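Long-range contact in fibronectin-binding protein (Streptococcus pyogenes, PDB 5A0L), which is a surface adhesin that binds fibronectin and mediates covalent attachment to the host through an internal thioester: residues 100-114 and 176-190. Sequence-based numbering, arbitrary orientation.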
loop_
_atom_site.group_PDB
_atom_site.type_symbol
_atom_site.label_atom_id
_atom_site.label_comp_id
_atom_site.label_asym_id
_atom_site.label_seq_id
_atom_site.Cartn_x
_atom_site.Cartn_y
_atom_site.Cartn_z
ATOM N N LEU A 100 -0.768 7.606 7.477
ATOM C CA LEU A 100 0.496 7.280 8.140
ATOM C C LEU A 100 0.339 6.159 9.164
ATOM O O LEU A 100 1.177 5.266 9.256
ATOM C CB LEU A 100 1.103 8.508 8.790
ATOM C CG LEU A 100 1.559 9.655 7.930
ATOM C CD1 LEU A 100 2.061 10.803 8.767
ATOM C CD2 LEU A 100 2.589 9.242 6.944
ATOM N N ASN A 101 -0.747 6.219 9.955
ATOM C CA ASN A 101 -0.943 5.220 10.971
ATOM C C ASN A 101 -1.296 3.860 10.388
ATOM O O ASN A 101 -0.892 2.825 10.948
ATOM C CB ASN A 101 -1.928 5.691 12.037
ATOM C CG ASN A 101 -1.279 6.595 13.065
ATOM O OD1 ASN A 101 -0.764 6.113 14.090
ATOM N ND2 ASN A 101 -1.265 7.900 12.805
ATOM N N VAL A 102 -2.032 3.815 9.277
ATOM C CA VAL A 102 -2.248 2.546 8.596
ATOM C C VAL A 102 -0.927 1.887 8.179
ATOM O O VAL A 102 -0.665 0.712 8.459
ATOM C CB VAL A 102 -3.162 2.704 7.365
ATOM C CG1 VAL A 102 -3.122 1.471 6.474
ATOM C CG2 VAL A 102 -4.579 3.001 7.819
ATOM N N ILE A 103 -0.067 2.666 7.525
ATOM C CA ILE A 103 1.184 2.102 7.017
ATOM C C ILE A 103 2.077 1.665 8.193
ATOM O O ILE A 103 2.691 0.591 8.125
ATOM C CB ILE A 103 1.897 3.088 6.073
ATOM C CG1 ILE A 103 1.099 3.298 4.777
ATOM C CG2 ILE A 103 3.307 2.674 5.789
ATOM C CD1 ILE A 103 1.042 2.105 3.888
ATOM N N TYR A 104 2.183 2.491 9.233
ATOM C CA TYR A 104 3.064 2.171 10.335
ATOM C C TYR A 104 2.642 0.866 11.039
ATOM O O TYR A 104 3.493 0.135 11.578
ATOM C CB TYR A 104 3.091 3.349 11.323
ATOM C CG TYR A 104 4.169 3.239 12.367
ATOM C CD1 TYR A 104 5.516 3.110 12.000
ATOM C CD2 TYR A 104 3.860 3.322 13.743
ATOM C CE1 TYR A 104 6.511 2.974 12.965
ATOM C CE2 TYR A 104 4.866 3.225 14.700
ATOM C CZ TYR A 104 6.183 3.084 14.312
ATOM O OH TYR A 104 7.208 2.919 15.244
ATOM N N ASN A 105 1.342 0.588 11.019
ATOM C CA ASN A 105 0.785 -0.594 11.638
ATOM C C ASN A 105 0.666 -1.821 10.741
ATOM O O ASN A 105 0.429 -2.927 11.224
ATOM C CB ASN A 105 -0.538 -0.269 12.303
ATOM C CG ASN A 105 -0.313 0.436 13.591
ATOM O OD1 ASN A 105 0.065 -0.220 14.581
ATOM N ND2 ASN A 105 -0.398 1.776 13.614
ATOM N N GLY A 106 0.805 -1.608 9.432
ATOM C CA GLY A 106 0.679 -2.658 8.431
ATOM C C GLY A 106 2.038 -3.211 8.023
ATOM O O GLY A 106 3.037 -3.079 8.722
ATOM N N TYR A 107 2.063 -3.869 6.870
ATOM C CA TYR A 107 3.303 -4.511 6.389
ATOM C C TYR A 107 4.204 -3.440 5.783
ATOM O O TYR A 107 3.732 -2.643 4.948
ATOM C CB TYR A 107 2.970 -5.561 5.370
ATOM C CG TYR A 107 4.164 -6.314 4.860
ATOM C CD1 TYR A 107 4.659 -7.428 5.529
ATOM C CD2 TYR A 107 4.827 -5.892 3.723
ATOM C CE1 TYR A 107 5.761 -8.101 5.053
ATOM C CE2 TYR A 107 5.916 -6.569 3.240
ATOM C CZ TYR A 107 6.386 -7.686 3.894
ATOM O OH TYR A 107 7.472 -8.373 3.411
ATOM N N LYS A 108 5.491 -3.330 6.156
ATOM C CA LYS A 108 6.257 -4.258 6.990
ATOM C C LYS A 108 6.501 -3.754 8.421
ATOM O O LYS A 108 6.941 -4.520 9.275
ATOM C CB LYS A 108 7.620 -4.541 6.314
ATOM C CG LYS A 108 8.378 -5.767 6.771
ATOM C CD LYS A 108 9.554 -6.083 5.850
ATOM C CE LYS A 108 10.343 -7.272 6.348
ATOM N N SER A 109 6.238 -2.483 8.719
ATOM C CA SER A 109 6.595 -1.978 10.054
ATOM C C SER A 109 5.855 -2.654 11.194
ATOM O O SER A 109 6.435 -2.864 12.258
ATOM C CB SER A 109 6.389 -0.460 10.159
ATOM O OG SER A 109 7.395 0.248 9.478
ATOM N N ASN A 110 4.585 -2.962 11.012
ATOM C CA ASN A 110 3.871 -3.805 11.990
ATOM C C ASN A 110 4.098 -3.327 13.405
ATOM O O ASN A 110 4.365 -4.133 14.331
ATOM C CB ASN A 110 4.302 -5.270 11.834
ATOM C CG ASN A 110 3.498 -6.201 12.707
ATOM O OD1 ASN A 110 2.327 -5.939 13.000
ATOM N ND2 ASN A 110 4.106 -7.348 13.079
ATOM N N ALA A 111 3.943 -2.019 13.647
ATOM C CA ALA A 111 4.503 -1.455 14.891
ATOM C C ALA A 111 3.789 -1.911 16.154
ATOM O O ALA A 111 4.418 -1.860 17.225
ATOM C CB ALA A 111 4.476 0.068 14.844
ATOM N N ASN A 112 2.532 -2.336 16.038
ATOM C CA ASN A 112 1.754 -2.778 17.181
ATOM C C ASN A 112 1.338 -4.242 17.103
ATOM O O ASN A 112 0.489 -4.697 17.855
ATOM C CB ASN A 112 0.569 -1.825 17.436
ATOM C CG ASN A 112 1.050 -0.512 17.957
ATOM O OD1 ASN A 112 1.344 -0.394 19.152
ATOM N ND2 ASN A 112 1.160 0.489 17.086
ATOM N N GLY A 113 1.970 -4.976 16.180
ATOM C CA GLY A 113 1.742 -6.404 16.076
ATOM C C GLY A 113 0.512 -6.834 15.360
ATOM O O GLY A 113 0.179 -8.029 15.330
ATOM N N PHE A 114 -0.181 -5.878 14.698
ATOM C CA PHE A 114 -1.410 -6.288 14.013
ATOM C C PHE A 114 -1.192 -7.383 12.974
ATOM O O PHE A 114 -2.092 -8.177 12.705
ATOM C CB PHE A 114 -2.096 -5.150 13.277
ATOM C CG PHE A 114 -2.589 -4.015 14.140
ATOM C CD1 PHE A 114 -2.546 -4.027 15.527
ATOM C CD2 PHE A 114 -3.064 -2.869 13.498
ATOM C CE1 PHE A 114 -3.009 -2.935 16.253
ATOM C CE2 PHE A 114 -3.513 -1.787 14.209
ATOM C CZ PHE A 114 -3.465 -1.808 15.597
ATOM N N LEU A 176 -7.411 4.526 15.677
ATOM C CA LEU A 176 -6.153 3.770 15.659
ATOM C C LEU A 176 -5.025 4.560 16.330
ATOM O O LEU A 176 -4.275 4.031 17.162
ATOM C CB LEU A 176 -5.791 3.425 14.210
ATOM C CG LEU A 176 -4.415 2.780 13.986
ATOM C CD1 LEU A 176 -4.209 1.540 14.825
ATOM C CD2 LEU A 176 -4.229 2.466 12.520
ATOM N N GLU A 177 -4.827 5.817 15.923
ATOM C CA GLU A 177 -3.704 6.603 16.457
ATOM C C GLU A 177 -3.791 6.778 17.973
ATOM O O GLU A 177 -2.784 6.795 18.638
ATOM C CB GLU A 177 -3.604 7.962 15.745
ATOM C CG GLU A 177 -2.478 8.865 16.255
ATOM C CD GLU A 177 -2.821 9.719 17.458
ATOM O OE1 GLU A 177 -4.016 9.964 17.695
ATOM O OE2 GLU A 177 -1.870 10.145 18.158
ATOM N N ALA A 178 -5.012 6.968 18.483
ATOM C CA ALA A 178 -5.226 7.241 19.885
ATOM C C ALA A 178 -4.986 6.011 20.747
ATOM O O ALA A 178 -4.466 6.129 21.853
ATOM C CB ALA A 178 -6.649 7.756 20.113
ATOM N N THR A 179 -5.394 4.834 20.264
ATOM C CA THR A 179 -5.331 3.630 21.071
ATOM C C THR A 179 -4.069 2.766 20.878
ATOM O O THR A 179 -3.720 1.960 21.761
ATOM C CB THR A 179 -6.573 2.777 20.834
ATOM O OG1 THR A 179 -6.651 2.430 19.460
ATOM C CG2 THR A 179 -7.836 3.529 21.202
ATOM N N ALA A 180 -3.358 2.932 19.775
ATOM C CA ALA A 180 -2.155 2.146 19.545
ATOM C C ALA A 180 -1.106 2.568 20.566
ATOM O O ALA A 180 -0.876 3.741 20.788
ATOM C CB ALA A 180 -1.648 2.384 18.154
ATOM N N ALA A 181 -0.450 1.591 21.187
ATOM C CA ALA A 181 0.558 1.945 22.162
ATOM C C ALA A 181 1.808 2.565 21.553
ATOM O O ALA A 181 2.411 3.497 22.092
ATOM C CB ALA A 181 0.912 0.735 22.994
ATOM N N ASN A 182 2.264 1.976 20.450
ATOM C CA ASN A 182 3.475 2.456 19.775
ATOM C C ASN A 182 3.046 3.474 18.701
ATOM O O ASN A 182 2.348 3.122 17.751
ATOM C CB ASN A 182 4.255 1.287 19.193
ATOM C CG ASN A 182 4.741 0.328 20.267
ATOM O OD1 ASN A 182 5.220 0.756 21.334
ATOM N ND2 ASN A 182 4.570 -0.964 20.035
ATOM N N LYS A 183 3.447 4.729 18.895
ATOM C CA LYS A 183 3.055 5.844 18.056
ATOM C C LYS A 183 4.060 6.058 16.921
ATOM O O LYS A 183 5.249 5.687 17.021
ATOM C CB LYS A 183 2.998 7.130 18.885
ATOM C CG LYS A 183 2.215 7.068 20.182
ATOM C CD LYS A 183 0.755 6.741 19.958
ATOM C CE LYS A 183 0.006 6.767 21.264
ATOM N NZ LYS A 183 -1.418 6.415 21.099
ATOM N N ILE A 184 3.603 6.685 15.842
ATOM C CA ILE A 184 4.533 7.008 14.768
ATOM C C ILE A 184 5.680 7.882 15.301
ATOM O O ILE A 184 5.475 8.751 16.171
ATOM C CB ILE A 184 3.854 7.663 13.536
ATOM C CG1 ILE A 184 3.235 9.027 13.854
ATOM C CG2 ILE A 184 2.857 6.692 12.895
ATOM C CD1 ILE A 184 2.750 9.785 12.607
ATOM N N PRO A 185 6.901 7.642 14.792
ATOM C CA PRO A 185 8.052 8.396 15.287
ATOM C C PRO A 185 8.032 9.846 14.863
ATOM O O PRO A 185 7.391 10.209 13.874
ATOM C CB PRO A 185 9.265 7.653 14.717
ATOM C CG PRO A 185 8.759 6.849 13.593
ATOM C CD PRO A 185 7.285 6.593 13.835
ATOM N N SER A 186 8.733 10.678 15.612
ATOM C CA SER A 186 8.934 12.054 15.251
ATOM C C SER A 186 9.537 12.076 13.861
ATOM O O SER A 186 10.478 11.346 13.580
ATOM C CB SER A 186 9.904 12.738 16.220
ATOM O OG SER A 186 10.004 14.107 15.921
ATOM N N GLY A 187 8.963 12.886 12.989
ATOM C CA GLY A 187 9.490 13.055 11.625
ATOM C C GLY A 187 9.087 11.971 10.631
ATOM O O GLY A 187 9.544 11.976 9.489
ATOM N N TYR A 188 8.243 11.050 11.055
ATOM C CA TYR A 188 7.767 9.969 10.177
ATOM C C TYR A 188 7.233 10.568 8.877
ATOM O O TYR A 188 6.389 11.457 8.901
ATOM C CB TYR A 188 6.656 9.153 10.852
ATOM C CG TYR A 188 6.265 7.860 10.177
ATOM C CD1 TYR A 188 7.171 6.819 10.037
ATOM C CD2 TYR A 188 4.967 7.654 9.741
ATOM C CE1 TYR A 188 6.805 5.631 9.440
ATOM C CE2 TYR A 188 4.588 6.466 9.137
ATOM C CZ TYR A 188 5.508 5.444 9.004
ATOM O OH TYR A 188 5.085 4.268 8.436
ATOM N N ARG A 189 7.643 9.989 7.752
ATOM C CA ARG A 189 7.269 10.512 6.440
ATOM C C ARG A 189 7.184 9.351 5.450
ATOM O O ARG A 189 8.010 8.439 5.483
ATOM C CB ARG A 189 8.320 11.517 5.946
ATOM C CG ARG A 189 7.918 12.268 4.674
ATOM C CD ARG A 189 8.961 13.284 4.217
ATOM N NE ARG A 189 9.355 14.179 5.290
ATOM C CZ ARG A 189 10.444 14.944 5.273
ATOM N NH1 ARG A 189 11.241 14.966 4.216
ATOM N NH2 ARG A 189 10.736 15.670 6.330
ATOM N N LEU A 190 6.202 9.449 4.551
ATOM C CA LEU A 190 6.063 8.528 3.438
ATOM C C LEU A 190 6.167 9.322 2.136
ATOM O O LEU A 190 6.323 10.542 2.128
ATOM C CB LEU A 190 4.762 7.729 3.491
ATOM C CG LEU A 190 4.560 6.947 4.784
ATOM C CD1 LEU A 190 3.179 6.316 4.747
ATOM C CD2 LEU A 190 5.632 5.875 5.001
HETATM O O HOH W 1 0.600 3.705 15.534
HETATM O O HOH W 2 0.826 7.096 16.094
HETATM O O HOH W 3 6.519 3.319 17.758
HETATM O O HOH W 4 7.026 2.478 7.870
HETATM O O HOH W 5 -0.711 -1.337 20.902
#
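The Tyr104 ring lies between Pro185 CD on one face, 4.1 Å from the centroid, and Ala111 CB on the opposite face. Ile184 CA joins Pro185, while Asn182 O sits at the edge. CG of Tyr104 lies opposite the backbone N (chi1 -169°), carrying the ring out to the 182-188 loop, where its CD1 side meets the face of Tyr188 in a T-shaped pair, planes 66° apart. Phe114 has Asn105 OD1 over one face and Leu176 CD1 in plane at its edge. The irregular chain 180-190 runs along the end of helix 92-105, linking the helical part of the thioester domain to barrel strand 191-195. Just before that strand, Leu190 CD1 reaches Leu100 CD2 (3.7 Å) and Ile103 CG1. Beyond the helix end, the Asn112 amide pairs with the backbone of Asn182: OD1 accepts from Asn182 N (2.9 Å) and ND2 donates to Asn182 O (3.0 Å, 171°), both in the carbonyl plane. ND2 also donates to Asn105 OD1 (2.8 Å), three bonds thus fixing the amide's rotation. Asn182 ND2 donates to Ala111 O. One water bridges Asn101 OD1, Asn105 ND2 and Asn182 O; another joins Asn101 OD1 to Ile184 N, while Lys97 O holds Asn101 ND2.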